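Long-range contacts in DNA-3-methyladenine glycosidase (Bacillus halodurans, PDB 2H56), which belongs to the HhH-GPD superfamily of base excision DNA repair proteins and has a mostly helical fold: residues Leu45-Leu55 against Phe154-Leu162; Glu22-Leu33 against Ala197-Tyr208. All blocks are in the same frame, centred on the assembly; numbering follows the deposited sequence.

Contact 1. Residues Leu45-Leu55 against Phe154-Leu162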
# COMPACT_ATOMS: atom_id res chain seq x y z
N LEU A 45 -1.68 -2.72 -10.29
CA LEU A 45 -0.81 -2.64 -9.15
C LEU A 45 0.42 -1.86 -9.53
O LEU A 45 1.30 -2.39 -10.19
CB LEU A 45 -0.38 -4.04 -8.73
CG LEU A 45 0.42 -4.18 -7.44
CD1 LEU A 45 -0.30 -3.52 -6.28
CD2 LEU A 45 0.62 -5.65 -7.18
N PRO A 46 0.47 -0.58 -9.16
CA PRO A 46 1.69 0.17 -9.44
C PRO A 46 2.86 -0.33 -8.61
O PRO A 46 2.69 -0.65 -7.44
CB PRO A 46 1.33 1.60 -9.08
CG PRO A 46 0.14 1.49 -8.17
CD PRO A 46 -0.57 0.23 -8.50
N THR A 47 4.01 -0.48 -9.24
CA THR A 47 5.22 -0.87 -8.54
C THR A 47 6.28 0.18 -8.73
O THR A 47 6.76 0.42 -9.86
CB THR A 47 5.79 -2.20 -9.05
OG1 THR A 47 4.78 -3.22 -8.94
CG2 THR A 47 7.11 -2.58 -8.26
N LYS A 48 6.65 0.80 -7.61
CA LYS A 48 7.75 1.74 -7.59
C LYS A 48 9.07 0.99 -7.76
O LYS A 48 9.39 0.09 -7.00
CB LYS A 48 7.75 2.52 -6.27
CG LYS A 48 6.48 3.39 -6.04
CD LYS A 48 6.82 4.91 -5.94
CE LYS A 48 5.72 5.74 -5.25
NZ LYS A 48 6.06 7.20 -5.25
N PRO A 49 9.85 1.36 -8.76
CA PRO A 49 11.16 0.70 -8.90
C PRO A 49 11.99 0.68 -7.60
O PRO A 49 12.32 -0.39 -7.10
CB PRO A 49 11.88 1.54 -9.96
CG PRO A 49 11.08 2.81 -10.09
CD PRO A 49 9.67 2.44 -9.74
N ASN A 50 12.27 1.86 -7.03
CA ASN A 50 13.27 2.01 -5.99
C ASN A 50 12.76 2.01 -4.51
O ASN A 50 12.22 2.99 -4.04
CB ASN A 50 14.03 3.30 -6.27
CG ASN A 50 15.22 3.45 -5.42
OD1 ASN A 50 15.15 3.42 -4.19
ND2 ASN A 50 16.34 3.61 -6.06
N PRO A 51 12.98 0.93 -3.78
CA PRO A 51 12.46 0.78 -2.43
C PRO A 51 12.82 1.91 -1.47
O PRO A 51 11.96 2.41 -0.75
CB PRO A 51 13.13 -0.49 -1.95
CG PRO A 51 13.49 -1.22 -3.17
CD PRO A 51 13.76 -0.23 -4.22
N PHE A 52 14.08 2.29 -1.42
CA PHE A 52 14.46 3.34 -0.51
C PHE A 52 13.72 4.62 -0.84
O PHE A 52 13.23 5.30 0.04
CB PHE A 52 15.96 3.58 -0.57
CG PHE A 52 16.38 4.87 0.03
CD1 PHE A 52 16.36 5.03 1.39
CD2 PHE A 52 16.79 5.93 -0.78
CE1 PHE A 52 16.74 6.24 1.95
CE2 PHE A 52 17.19 7.15 -0.22
CZ PHE A 52 17.16 7.30 1.14
N GLN A 53 13.64 4.95 -2.12
CA GLN A 53 12.95 6.14 -2.59
C GLN A 53 11.49 6.11 -2.14
O GLN A 53 10.97 7.10 -1.64
CB GLN A 53 13.07 6.20 -4.11
CG GLN A 53 12.51 7.46 -4.76
CD GLN A 53 11.00 7.41 -4.93
OE1 GLN A 53 10.44 6.41 -5.40
NE2 GLN A 53 10.33 8.49 -4.55
N SER A 54 10.86 4.96 -2.29
CA SER A 54 9.49 4.76 -1.84
C SER A 54 9.27 5.00 -0.38
O SER A 54 8.26 5.57 -0.02
CB SER A 54 9.05 3.35 -2.13
OG SER A 54 9.00 3.21 -3.51
N LEU A 55 10.18 4.54 0.47
CA LEU A 55 9.99 4.73 1.90
C LEU A 55 10.04 6.23 2.23
O LEU A 55 9.23 6.74 3.01
CB LEU A 55 11.04 3.98 2.72
CG LEU A 55 10.74 2.52 3.05
CD1 LEU A 55 11.93 1.84 3.70
CD2 LEU A 55 9.51 2.50 3.97
N PHE A 154 3.45 -0.38 1.79
CA PHE A 154 4.76 -0.43 1.18
C PHE A 154 5.02 -1.78 0.54
O PHE A 154 5.58 -1.82 -0.55
CB PHE A 154 5.85 -0.17 2.21
CG PHE A 154 7.23 -0.20 1.64
CD1 PHE A 154 7.72 0.89 0.91
CD2 PHE A 154 8.06 -1.29 1.85
CE1 PHE A 154 9.00 0.86 0.35
CE2 PHE A 154 9.34 -1.32 1.31
CZ PHE A 154 9.81 -0.24 0.56
N MSE A 155 4.61 -2.86 1.21
CA MSE A 155 4.86 -4.18 0.68
C MSE A 155 4.07 -4.35 -0.62
O MSE A 155 4.42 -5.17 -1.49
CB MSE A 155 4.42 -5.28 1.65
CG MSE A 155 5.18 -5.38 2.94
SE MSE A 155 4.78 -7.02 3.93
CE MSE A 155 5.19 -8.35 2.51
N MSE A 156 2.95 -3.64 -0.74
CA MSE A 156 2.08 -3.94 -1.86
C MSE A 156 2.55 -3.11 -3.04
O MSE A 156 2.95 -3.64 -4.06
CB MSE A 156 0.61 -3.65 -1.56
CG MSE A 156 -0.09 -4.63 -0.59
SE MSE A 156 -1.90 -3.96 -0.35
CE MSE A 156 -2.88 -5.16 0.95
N PHE A 157 2.53 -1.80 -2.83
CA PHE A 157 2.65 -0.81 -3.87
C PHE A 157 4.10 -0.45 -4.16
O PHE A 157 4.37 0.40 -5.00
CB PHE A 157 1.90 0.45 -3.43
CG PHE A 157 0.44 0.27 -3.43
CD1 PHE A 157 -0.23 0.09 -4.62
CD2 PHE A 157 -0.27 0.24 -2.26
CE1 PHE A 157 -1.61 -0.09 -4.65
CE2 PHE A 157 -1.64 0.04 -2.26
CZ PHE A 157 -2.32 -0.12 -3.47
N SER A 158 5.04 -1.10 -3.49
CA SER A 158 6.42 -0.80 -3.75
C SER A 158 7.27 -2.03 -3.89
O SER A 158 8.05 -2.07 -4.80
CB SER A 158 6.95 0.16 -2.69
OG SER A 158 8.25 -0.21 -2.32
N LEU A 159 7.13 -3.04 -3.03
CA LEU A 159 7.73 -4.37 -3.28
C LEU A 159 6.87 -5.33 -4.14
O LEU A 159 7.28 -6.47 -4.37
CB LEU A 159 7.99 -5.12 -1.99
CG LEU A 159 9.02 -4.59 -1.03
CD1 LEU A 159 8.47 -3.36 -0.37
CD2 LEU A 159 9.32 -5.69 0.00
N GLY A 160 5.68 -4.89 -4.57
CA GLY A 160 4.80 -5.73 -5.42
C GLY A 160 4.46 -7.12 -4.88
O GLY A 160 4.25 -8.07 -5.67
N ARG A 161 4.37 -7.22 -3.55
CA ARG A 161 4.07 -8.49 -2.87
C ARG A 161 2.59 -8.77 -2.88
O ARG A 161 1.82 -7.94 -2.49
CB ARG A 161 4.58 -8.45 -1.44
CG ARG A 161 6.06 -8.56 -1.32
CD ARG A 161 6.50 -10.00 -1.53
NE ARG A 161 5.95 -10.84 -0.46
CZ ARG A 161 6.58 -11.13 0.68
NH1 ARG A 161 7.82 -10.71 0.92
NH2 ARG A 161 5.97 -11.88 1.58
N LEU A 162 2.18 -9.94 -3.32
CA LEU A 162 0.75 -10.21 -3.53
C LEU A 162 0.04 -10.87 -2.31
O LEU A 162 -1.17 -11.10 -2.34
CB LEU A 162 0.57 -11.06 -4.79
CG LEU A 162 1.11 -10.42 -6.08
CD1 LEU A 162 0.75 -11.22 -7.28
CD2 LEU A 162 0.57 -8.99 -6.24

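Contact 2. Residues Glu22-Leu33 against Ala197-Tyr208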
# COMPACT_ATOMS: atom_id res chain seq x y z
N GLU A 22 -4.14 -15.58 -10.56
CA GLU A 22 -4.31 -15.01 -9.22
C GLU A 22 -5.79 -14.73 -8.94
O GLU A 22 -6.30 -15.02 -7.86
CB GLU A 22 -3.47 -13.75 -9.05
CG GLU A 22 -1.96 -13.99 -9.23
CD GLU A 22 -1.45 -13.83 -10.68
OE1 GLU A 22 -2.24 -13.89 -11.63
OE2 GLU A 22 -0.23 -13.64 -10.88
N VAL A 23 -6.49 -14.17 -9.91
CA VAL A 23 -7.86 -13.80 -9.69
C VAL A 23 -8.67 -15.09 -9.56
O VAL A 23 -9.56 -15.18 -8.71
CB VAL A 23 -8.39 -12.84 -10.78
CG1 VAL A 23 -9.91 -12.83 -10.78
CG2 VAL A 23 -7.88 -11.46 -10.52
N LYS A 24 -8.32 -16.10 -10.36
CA LYS A 24 -9.03 -17.37 -10.32
C LYS A 24 -8.86 -18.02 -8.96
O LYS A 24 -9.80 -18.59 -8.42
CB LYS A 24 -8.57 -18.33 -11.43
CG LYS A 24 -8.86 -17.84 -12.87
CD LYS A 24 -10.03 -18.52 -13.56
CE LYS A 24 -9.88 -18.47 -15.12
NZ LYS A 24 -10.94 -19.22 -15.91
N THR A 25 -7.67 -17.88 -8.39
CA THR A 25 -7.42 -18.42 -7.06
C THR A 25 -8.24 -17.72 -6.00
O THR A 25 -8.89 -18.39 -5.19
CB THR A 25 -5.96 -18.35 -6.72
OG1 THR A 25 -5.28 -19.30 -7.53
CG2 THR A 25 -5.74 -18.69 -5.26
N ILE A 26 -8.24 -16.39 -6.01
CA ILE A 26 -8.93 -15.63 -4.95
C ILE A 26 -10.43 -15.79 -5.01
O ILE A 26 -11.09 -15.66 -4.00
CB ILE A 26 -8.58 -14.13 -4.94
CG1 ILE A 26 -9.04 -13.43 -6.22
CG2 ILE A 26 -7.08 -13.92 -4.75
CD1 ILE A 26 -9.16 -11.91 -6.03
N VAL A 27 -10.98 -16.10 -6.17
CA VAL A 27 -12.43 -16.30 -6.25
C VAL A 27 -12.83 -17.74 -6.14
O VAL A 27 -14.01 -18.00 -6.03
CB VAL A 27 -13.05 -15.73 -7.56
CG1 VAL A 27 -12.64 -14.27 -7.72
CG2 VAL A 27 -12.65 -16.58 -8.76
N ALA A 28 -11.89 -18.68 -6.13
CA ALA A 28 -12.27 -20.13 -6.10
C ALA A 28 -13.29 -20.48 -5.01
O ALA A 28 -14.21 -21.23 -5.24
CB ALA A 28 -11.05 -21.00 -5.97
N GLN A 29 -13.12 -19.93 -3.83
CA GLN A 29 -13.95 -20.28 -2.71
C GLN A 29 -14.70 -19.07 -2.21
O GLN A 29 -15.00 -18.99 -1.02
CB GLN A 29 -13.10 -20.86 -1.59
CG GLN A 29 -12.08 -21.89 -2.06
CD GLN A 29 -11.35 -22.50 -0.88
OE1 GLN A 29 -11.57 -23.64 -0.53
NE2 GLN A 29 -10.53 -21.71 -0.25
N ASP A 30 -15.07 -18.17 -3.13
CA ASP A 30 -15.79 -16.92 -2.84
C ASP A 30 -16.60 -16.45 -4.07
O ASP A 30 -16.10 -15.70 -4.90
CB ASP A 30 -14.76 -15.86 -2.48
CG ASP A 30 -15.37 -14.61 -1.86
OD1 ASP A 30 -16.59 -14.37 -2.06
OD2 ASP A 30 -14.60 -13.88 -1.15
N SER A 31 -17.86 -16.85 -4.19
CA SER A 31 -18.66 -16.46 -5.34
C SER A 31 -19.14 -15.02 -5.36
O SER A 31 -19.50 -14.51 -6.41
CB SER A 31 -19.88 -17.36 -5.46
OG SER A 31 -19.46 -18.58 -6.00
N ARG A 32 -19.21 -14.40 -4.20
CA ARG A 32 -19.58 -13.00 -4.12
C ARG A 32 -18.49 -12.19 -4.77
O ARG A 32 -18.77 -11.27 -5.54
CB ARG A 32 -19.74 -12.54 -2.67
CG ARG A 32 -20.91 -13.15 -1.96
CD ARG A 32 -21.09 -12.64 -0.53
NE ARG A 32 -21.74 -11.34 -0.55
CZ ARG A 32 -22.99 -11.10 -0.20
NH1 ARG A 32 -23.79 -12.07 0.22
NH2 ARG A 32 -23.45 -9.86 -0.28
N LEU A 33 -17.25 -12.54 -4.44
CA LEU A 33 -16.09 -11.87 -5.04
C LEU A 33 -16.06 -12.13 -6.54
O LEU A 33 -15.78 -11.22 -7.32
CB LEU A 33 -14.79 -12.30 -4.35
CG LEU A 33 -13.52 -11.55 -4.75
CD1 LEU A 33 -13.70 -10.07 -4.49
CD2 LEU A 33 -12.25 -12.14 -4.06
N ALA A 197 -9.92 -16.78 2.61
CA ALA A 197 -10.24 -17.41 1.31
C ALA A 197 -9.28 -17.07 0.17
O ALA A 197 -9.31 -17.71 -0.88
CB ALA A 197 -11.62 -16.99 0.86
N TRP A 198 -8.45 -16.05 0.36
CA TRP A 198 -7.71 -15.48 -0.75
C TRP A 198 -6.24 -15.80 -0.77
O TRP A 198 -5.59 -15.52 -1.78
CB TRP A 198 -7.87 -13.97 -0.80
CG TRP A 198 -9.24 -13.55 -0.67
CD1 TRP A 198 -10.35 -14.19 -1.13
CD2 TRP A 198 -9.69 -12.37 -0.01
NE1 TRP A 198 -11.48 -13.46 -0.81
CE2 TRP A 198 -11.09 -12.34 -0.12
CE3 TRP A 198 -9.03 -11.32 0.63
CZ2 TRP A 198 -11.85 -11.32 0.42
CZ3 TRP A 198 -9.78 -10.30 1.16
CH2 TRP A 198 -11.18 -10.31 1.05
N ALA A 199 -5.72 -16.45 0.27
CA ALA A 199 -4.30 -16.84 0.24
C ALA A 199 -3.98 -17.66 -1.01
O ALA A 199 -4.82 -18.40 -1.50
CB ALA A 199 -3.90 -17.59 1.47
N PRO A 200 -2.78 -17.47 -1.55
CA PRO A 200 -1.77 -16.48 -1.12
C PRO A 200 -1.79 -15.18 -1.97
O PRO A 200 -0.73 -14.61 -2.25
CB PRO A 200 -0.47 -17.26 -1.33
CG PRO A 200 -0.75 -18.03 -2.56
CD PRO A 200 -2.25 -18.27 -2.67
N TYR A 201 -2.95 -14.73 -2.42
CA TYR A 201 -3.00 -13.56 -3.28
C TYR A 201 -3.86 -12.47 -2.72
O TYR A 201 -4.55 -11.76 -3.45
CB TYR A 201 -3.48 -13.95 -4.65
CG TYR A 201 -2.57 -14.91 -5.33
CD1 TYR A 201 -1.22 -14.59 -5.50
CD2 TYR A 201 -3.03 -16.11 -5.84
CE1 TYR A 201 -0.36 -15.47 -6.16
CE2 TYR A 201 -2.18 -17.00 -6.49
CZ TYR A 201 -0.83 -16.66 -6.64
OH TYR A 201 0.04 -17.51 -7.25
N GLU A 202 -3.79 -12.30 -1.42
CA GLU A 202 -4.60 -11.33 -0.73
C GLU A 202 -4.52 -9.90 -1.29
O GLU A 202 -5.53 -9.19 -1.33
CB GLU A 202 -4.25 -11.31 0.78
CG GLU A 202 -4.62 -12.63 1.55
CD GLU A 202 -3.46 -13.65 1.63
OE1 GLU A 202 -2.43 -13.47 0.95
OE2 GLU A 202 -3.58 -14.62 2.42
N THR A 203 -3.33 -9.47 -1.70
CA THR A 203 -3.19 -8.14 -2.24
C THR A 203 -4.11 -7.96 -3.43
O THR A 203 -4.70 -6.88 -3.59
CB THR A 203 -1.74 -7.84 -2.68
OG1 THR A 203 -0.82 -8.03 -1.59
CG2 THR A 203 -1.62 -6.40 -3.16
N VAL A 204 -4.27 -8.99 -4.27
CA VAL A 204 -5.12 -8.86 -5.45
C VAL A 204 -6.61 -8.61 -5.04
O VAL A 204 -7.28 -7.71 -5.58
CB VAL A 204 -4.99 -10.06 -6.42
CG1 VAL A 204 -5.88 -9.84 -7.62
CG2 VAL A 204 -3.52 -10.27 -6.90
N ALA A 205 -7.11 -9.37 -4.07
CA ALA A 205 -8.44 -9.10 -3.48
C ALA A 205 -8.54 -7.67 -3.01
O ALA A 205 -9.55 -7.00 -3.21
CB ALA A 205 -8.70 -10.02 -2.31
N CYS A 206 -7.50 -7.20 -2.35
CA CYS A 206 -7.52 -5.86 -1.77
C CYS A 206 -7.69 -4.79 -2.83
O CYS A 206 -8.33 -3.78 -2.59
CB CYS A 206 -6.26 -5.61 -0.95
SG CYS A 206 -6.22 -6.55 0.60
N LEU A 207 -7.09 -5.00 -3.99
CA LEU A 207 -7.30 -4.10 -5.10
C LEU A 207 -8.80 -4.04 -5.44
O LEU A 207 -9.35 -2.98 -5.69
CB LEU A 207 -6.48 -4.53 -6.31
CG LEU A 207 -4.96 -4.51 -6.15
CD1 LEU A 207 -4.29 -5.07 -7.40
CD2 LEU A 207 -4.52 -3.10 -5.86
N TYR A 208 -9.48 -5.18 -5.44
CA TYR A 208 -10.91 -5.18 -5.76
C TYR A 208 -11.73 -4.58 -4.64
O TYR A 208 -12.74 -3.90 -4.88
CB TYR A 208 -11.40 -6.59 -6.09
CG TYR A 208 -10.98 -7.02 -7.47
CD1 TYR A 208 -11.62 -6.50 -8.60
CD2 TYR A 208 -9.93 -7.92 -7.66
CE1 TYR A 208 -11.26 -6.86 -9.85
CE2 TYR A 208 -9.55 -8.29 -8.96
CZ TYR A 208 -10.22 -7.76 -10.04
OH TYR A 208 -9.86 -8.09 -11.30
O HOH W 1 -11.28 -18.16 -2.55

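Contact 1. Residues Leu45-Leu55 against Phe154-Leu162
The ring of Phe154 lies between Leu55 and Ser158. Leu55 sits over one face, off its centre, with CG 4.0 Å from the Phe154 centroid in a CH-pi contact and CD2 above the same face. Ser158 OG lies above the opposite face, toward the rim. At the edge, Phe154 CE1 meets Ser54 CB at 3.5 Å and the backbone oxygen of Pro51. Phe154 reaches them because its CG is anti to the backbone N (chi1 -179°), which carries the ring across to the start of helix 51-61. The Phe157 ring has Pro46 CD at its edge. Pro46 CG lies 3.8 Å from Phe157 CD1, the two side chains pointing the same way.

The contact joins strand 43-46 and the first turn of helix 51-61 to the C-terminal end of helix 148-157. Helices 133-141 and 148-157, joined by a short turn, are consistent with the helix-hairpin-helix motif that gives the HhH-GPD superfamily its name; Phe154 also packs on Leu140 of the first helix. Asn50 is the N-cap of helix 51-61, its OD1 accepting from Gln53 N.

Lys48 N gives a weak hydrogen bond of 3.5 Å to Phe157 O. Thr47 CG2 rests against Ser158 O at 3.6 Å. Farther along, Leu45 forks: CD1 touches Phe157 CD1 at 4.0 Å, and CD2 meets Leu162 CD2. Phe16 of strand 13-16 packs on both leucines.

Contact 2. Residues Glu22-Leu33 against Ala197-Tyr208
Ile26 reaches from helix 21-27 into the angle between Trp198 and helix 202-219. From its CB, the CG2 branch meets Tyr201 CB and Tyr201 O, both at 3.6 Å, and approaches Trp198 CB. The other branch starts at CG1, between the backbone N and the carbonyl carbon (chi1 64°), and ends at CD1, 3.8 Å from Ala205 N and near Ala205 CB and Val204 CG1.

The Tyr201 ring takes Glu22 CG over the centre of one face, a CH-pi contact of 3.7 Å to the centroid. Pro200 CD lies toward the rim of the opposite face, Thr25 CB at the edge.

Trp198 NE1 gives Asp30 OD2 a nearly straight hydrogen bond of 3.2 Å. Asp30 OD2 accepts with its anti lone pair, and the carboxylate and indole are almost coplanar. Tyr180 OH also bonds OD2, while OD1 caps helix 31-40 through Leu33 N. Three bonds thus fix this buried carboxylate. One water joins Ile26 O, Gln29 N and Ala197 O.

Helices 22-27 and 202-208 cross almost perpendicularly (-85°), their axes 9.4 Å apart. Ile37 of helix 31-40 packs on Val23, Ile26 and Tyr208, helix 170-180 touches Leu33 and Trp198, and strand 43-46 borders Tyr208.

The centres of contacts 1 and 2 are about 20 Å apart. Contact 1 lies about 8 Å from the centre of the chain, contact 2 about 17 Å. Along the chain they are nested: 22-33 comes first, then 45-55, 154-162 and 197-208. Helix 31-40 leads from contact 2 directly to strand 43-46 of contact 1. The contacts also touch. Leu162 O and Thr203 N are 2.8 Å apart, a probable hydrogen bond, and Arg161 O probably bonds Thr203 OG1. Selenomethionine Met156 packs on Thr203 and Cys206. Both contacts tie the N-terminal part of the chain to later helices: contact 1 to the end of helix 148-157, contact 2 to the start of helix 202-219, so that residues 22-55 bridge the two.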